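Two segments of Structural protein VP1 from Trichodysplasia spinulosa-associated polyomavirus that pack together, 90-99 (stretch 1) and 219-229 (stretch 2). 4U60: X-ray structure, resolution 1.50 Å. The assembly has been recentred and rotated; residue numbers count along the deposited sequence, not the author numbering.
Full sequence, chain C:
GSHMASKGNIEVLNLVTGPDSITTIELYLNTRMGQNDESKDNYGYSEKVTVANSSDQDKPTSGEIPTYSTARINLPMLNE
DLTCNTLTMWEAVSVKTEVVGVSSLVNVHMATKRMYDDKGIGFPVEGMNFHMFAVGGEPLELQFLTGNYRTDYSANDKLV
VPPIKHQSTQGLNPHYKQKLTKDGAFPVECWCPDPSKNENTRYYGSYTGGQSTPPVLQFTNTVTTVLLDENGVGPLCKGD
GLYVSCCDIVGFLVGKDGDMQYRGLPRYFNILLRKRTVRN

Stretch 1, residues 90-99: WEAVSVKTEV
Stretch 2 219-229: FTNTVTTVLLD

Residues 90-99 form one continuous strand. Against it, stretch 2 runs antiparallel: strand at 219-220, a loop beginning at Asn221, strand again at 225-226, then loop to Asp229. Val95 faces Thr225 as the hydrogen-bonded pair, CA-CA 5.2 Å. Val95 N donates to Thr225 O at 2.9 Å, and Thr225 N donates to Val95 O at 2.8 Å. Ser94 faces Val226 as the non-hydrogen-bonded pair, CA-CA 4.4 Å. Ser94 CA also lies 3.2 Å from Thr225 O, a CA-H...O contact. Leu227 N donates to Val93 O at 2.9 Å. Val93 has phi/psi -96/-41, so the strand is kinked there.

Val95 and Thr225 share one face of the sheet. Val95 is p and Thr225 m, with Val95 CG1 3.8 Å from Thr225 CB. Leu227 (m, t) points toward stretch 1. Its CD1 lies 3.9 Å from Ala92 CB and its CD2 4.0 Å from Val95 CG1, so both methyls pack near Val95, and CD1 also meets Ala92. Leu228 (m, t) starts sideways, but its end comes nearer, with CD2 4.4 Å from Val93 CG1. Ser94 is p on the other face; its CB lies 3.7 Å from Thr224 CG2.

Lys96 starts sideways. Its rotamer m, t, p, t carries the amine to the loop, where NZ donates to Asn221 O at 2.8 Å. Along the way CG passes 3.6 Å from Thr224 OG1. Glu98 (m, t, chi3 -140°) points toward stretch 2. Its OE1 is 3.3 Å from Thr220 O, but both are acceptors and no hydrogen bond forms.

Beyond the Val95-Thr225 pair, a water fills the gap beside the loop. It accepts from Thr97 N at 3.1 Å, donates to Val223 O at 3.0 Å, and lies 3.0 Å from Thr225 OG1, with which it is hydrogen-bonded.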

# COMPACT_ATOMS: atom_id res chain seq x y z
N TRP C 90 -2.96 -32.39 22.01
CA TRP C 90 -3.68 -31.17 21.63
C TRP C 90 -3.06 -30.63 20.36
O TRP C 90 -1.84 -30.51 20.26
CB TRP C 90 -3.62 -30.10 22.72
CG TRP C 90 -4.44 -30.45 23.92
CD1 TRP C 90 -3.98 -30.82 25.15
CD2 TRP C 90 -5.87 -30.48 23.99
NE1 TRP C 90 -5.05 -31.07 26.00
CE2 TRP C 90 -6.21 -30.87 25.30
CE3 TRP C 90 -6.89 -30.20 23.08
CZ2 TRP C 90 -7.55 -30.98 25.73
CZ3 TRP C 90 -8.20 -30.31 23.49
CH2 TRP C 90 -8.52 -30.71 24.81
N GLU C 91 -3.92 -30.32 19.39
CA GLU C 91 -3.49 -29.76 18.11
C GLU C 91 -4.04 -28.34 18.03
O GLU C 91 -5.23 -28.14 18.18
CB GLU C 91 -4.10 -30.60 17.00
CG GLU C 91 -3.79 -30.15 15.59
CD GLU C 91 -4.54 -30.95 14.55
OE1 GLU C 91 -5.34 -31.84 14.93
OE2 GLU C 91 -4.34 -30.70 13.34
N ALA C 92 -3.16 -27.36 17.84
CA ALA C 92 -3.57 -25.97 17.71
C ALA C 92 -4.13 -25.74 16.31
O ALA C 92 -3.44 -25.93 15.33
CB ALA C 92 -2.39 -25.04 17.97
N VAL C 93 -5.40 -25.35 16.23
CA VAL C 93 -6.12 -25.26 14.96
C VAL C 93 -6.08 -23.83 14.40
O VAL C 93 -5.93 -23.64 13.21
CB VAL C 93 -7.60 -25.63 15.17
CG1 VAL C 93 -8.39 -25.47 13.88
CG2 VAL C 93 -7.73 -27.06 15.71
N SER C 94 -6.24 -22.85 15.28
CA SER C 94 -6.34 -21.45 14.87
C SER C 94 -6.06 -20.54 16.03
O SER C 94 -6.16 -20.94 17.19
CB SER C 94 -7.76 -21.17 14.32
OG SER C 94 -8.76 -21.39 15.30
N VAL C 95 -5.75 -19.28 15.70
CA VAL C 95 -5.52 -18.25 16.71
C VAL C 95 -6.16 -16.95 16.26
O VAL C 95 -6.07 -16.59 15.07
CB VAL C 95 -4.03 -18.05 17.02
CG1 VAL C 95 -3.23 -17.69 15.76
CG2 VAL C 95 -3.84 -17.01 18.11
N LYS C 96 -6.79 -16.26 17.19
CA LYS C 96 -7.19 -14.85 17.02
C LYS C 96 -6.21 -14.07 17.88
O LYS C 96 -6.11 -14.28 19.08
CB LYS C 96 -8.63 -14.63 17.47
CG LYS C 96 -9.64 -15.50 16.74
CD LYS C 96 -11.08 -15.22 17.16
CE LYS C 96 -11.63 -13.94 16.57
NZ LYS C 96 -12.96 -13.58 17.14
N THR C 97 -5.46 -13.17 17.28
CA THR C 97 -4.48 -12.40 18.03
C THR C 97 -4.58 -10.93 17.66
O THR C 97 -4.86 -10.61 16.49
CB THR C 97 -3.05 -12.96 17.81
OG1 THR C 97 -2.08 -12.22 18.54
CG2 THR C 97 -2.66 -12.99 16.33
N GLU C 98 -4.30 -10.06 18.63
CA GLU C 98 -4.41 -8.61 18.48
C GLU C 98 -3.38 -7.92 19.30
O GLU C 98 -3.05 -8.37 20.40
CB GLU C 98 -5.75 -8.07 19.01
CG GLU C 98 -7.00 -8.66 18.46
CD GLU C 98 -8.23 -8.18 19.20
OE1 GLU C 98 -9.09 -9.04 19.41
OE2 GLU C 98 -8.37 -6.96 19.52
N VAL C 99 -2.91 -6.79 18.77
CA VAL C 99 -2.10 -5.87 19.54
C VAL C 99 -3.04 -5.00 20.35
O VAL C 99 -4.03 -4.48 19.83
CB VAL C 99 -1.22 -5.00 18.63
CG1 VAL C 99 -0.47 -3.94 19.44
CG2 VAL C 99 -0.26 -5.87 17.85
N PHE C 219 -6.31 -3.05 14.59
CA PHE C 219 -6.85 -3.86 15.66
C PHE C 219 -8.30 -4.24 15.39
O PHE C 219 -9.12 -3.41 15.04
CB PHE C 219 -6.66 -3.19 17.04
CG PHE C 219 -7.28 -1.83 17.16
CD1 PHE C 219 -6.61 -0.70 16.68
CD2 PHE C 219 -8.50 -1.65 17.80
CE1 PHE C 219 -7.19 0.57 16.80
CE2 PHE C 219 -9.06 -0.39 17.92
CZ PHE C 219 -8.40 0.71 17.42
N THR C 220 -8.61 -5.51 15.56
CA THR C 220 -9.97 -5.99 15.38
C THR C 220 -10.13 -7.32 16.11
O THR C 220 -9.16 -8.06 16.28
CB THR C 220 -10.34 -6.16 13.88
OG1 THR C 220 -11.70 -6.57 13.73
CG2 THR C 220 -9.43 -7.19 13.17
N ASN C 221 -11.36 -7.63 16.51
CA ASN C 221 -11.66 -8.95 17.08
C ASN C 221 -12.31 -9.92 16.10
O ASN C 221 -12.96 -10.89 16.51
CB ASN C 221 -12.50 -8.81 18.35
CG ASN C 221 -13.87 -8.20 18.10
OD1 ASN C 221 -14.12 -7.58 17.06
ND2 ASN C 221 -14.76 -8.37 19.06
N THR C 222 -12.11 -9.70 14.80
CA THR C 222 -12.86 -10.44 13.80
C THR C 222 -12.01 -11.30 12.89
O THR C 222 -12.56 -11.90 11.99
CB THR C 222 -13.64 -9.45 12.90
OG1 THR C 222 -12.71 -8.60 12.21
CG2 THR C 222 -14.61 -8.63 13.74
N VAL C 223 -10.70 -11.39 13.14
CA VAL C 223 -9.78 -12.12 12.24
C VAL C 223 -9.22 -13.38 12.90
O VAL C 223 -8.65 -13.32 14.00
CB VAL C 223 -8.62 -11.22 11.78
CG1 VAL C 223 -7.60 -12.00 10.97
CG2 VAL C 223 -9.13 -10.03 10.97
N THR C 224 -9.38 -14.51 12.21
CA THR C 224 -8.90 -15.82 12.68
C THR C 224 -7.75 -16.24 11.78
O THR C 224 -7.87 -16.21 10.55
CB THR C 224 -10.04 -16.83 12.64
OG1 THR C 224 -11.05 -16.45 13.59
CG2 THR C 224 -9.54 -18.24 13.01
N THR C 225 -6.62 -16.60 12.37
CA THR C 225 -5.46 -17.10 11.63
C THR C 225 -5.44 -18.63 11.75
O THR C 225 -5.38 -19.15 12.84
CB THR C 225 -4.17 -16.54 12.22
OG1 THR C 225 -4.21 -15.10 12.21
CG2 THR C 225 -2.97 -17.05 11.45
N VAL C 226 -5.55 -19.33 10.63
CA VAL C 226 -5.54 -20.78 10.60
C VAL C 226 -4.10 -21.26 10.79
O VAL C 226 -3.19 -20.81 10.10
CB VAL C 226 -6.12 -21.30 9.27
CG1 VAL C 226 -5.99 -22.81 9.16
CG2 VAL C 226 -7.58 -20.88 9.13
N LEU C 227 -3.91 -22.16 11.76
CA LEU C 227 -2.60 -22.73 12.09
C LEU C 227 -2.33 -24.10 11.44
O LEU C 227 -1.24 -24.65 11.56
CB LEU C 227 -2.42 -22.81 13.61
CG LEU C 227 -2.46 -21.47 14.35
CD1 LEU C 227 -2.56 -21.73 15.85
CD2 LEU C 227 -1.22 -20.64 14.06
N LEU C 228 -3.34 -24.65 10.79
CA LEU C 228 -3.18 -25.91 10.06
C LEU C 228 -2.19 -25.75 8.90
O LEU C 228 -2.18 -24.73 8.22
CB LEU C 228 -4.53 -26.37 9.52
CG LEU C 228 -5.63 -26.58 10.56
CD1 LEU C 228 -6.86 -27.19 9.89
CD2 LEU C 228 -5.18 -27.47 11.71
N ASP C 229 -1.36 -26.75 8.68
CA ASP C 229 -0.44 -26.70 7.54
C ASP C 229 -1.14 -27.18 6.27
O ASP C 229 -2.35 -27.41 6.26
CB ASP C 229 0.84 -27.47 7.86
CG ASP C 229 0.64 -28.98 7.98
OD1 ASP C 229 -0.39 -29.54 7.57
OD2 ASP C 229 1.58 -29.61 8.52
O HOH W 1 -5.65 -13.29 14.15
O HOH W 2 -6.70 -9.76 14.65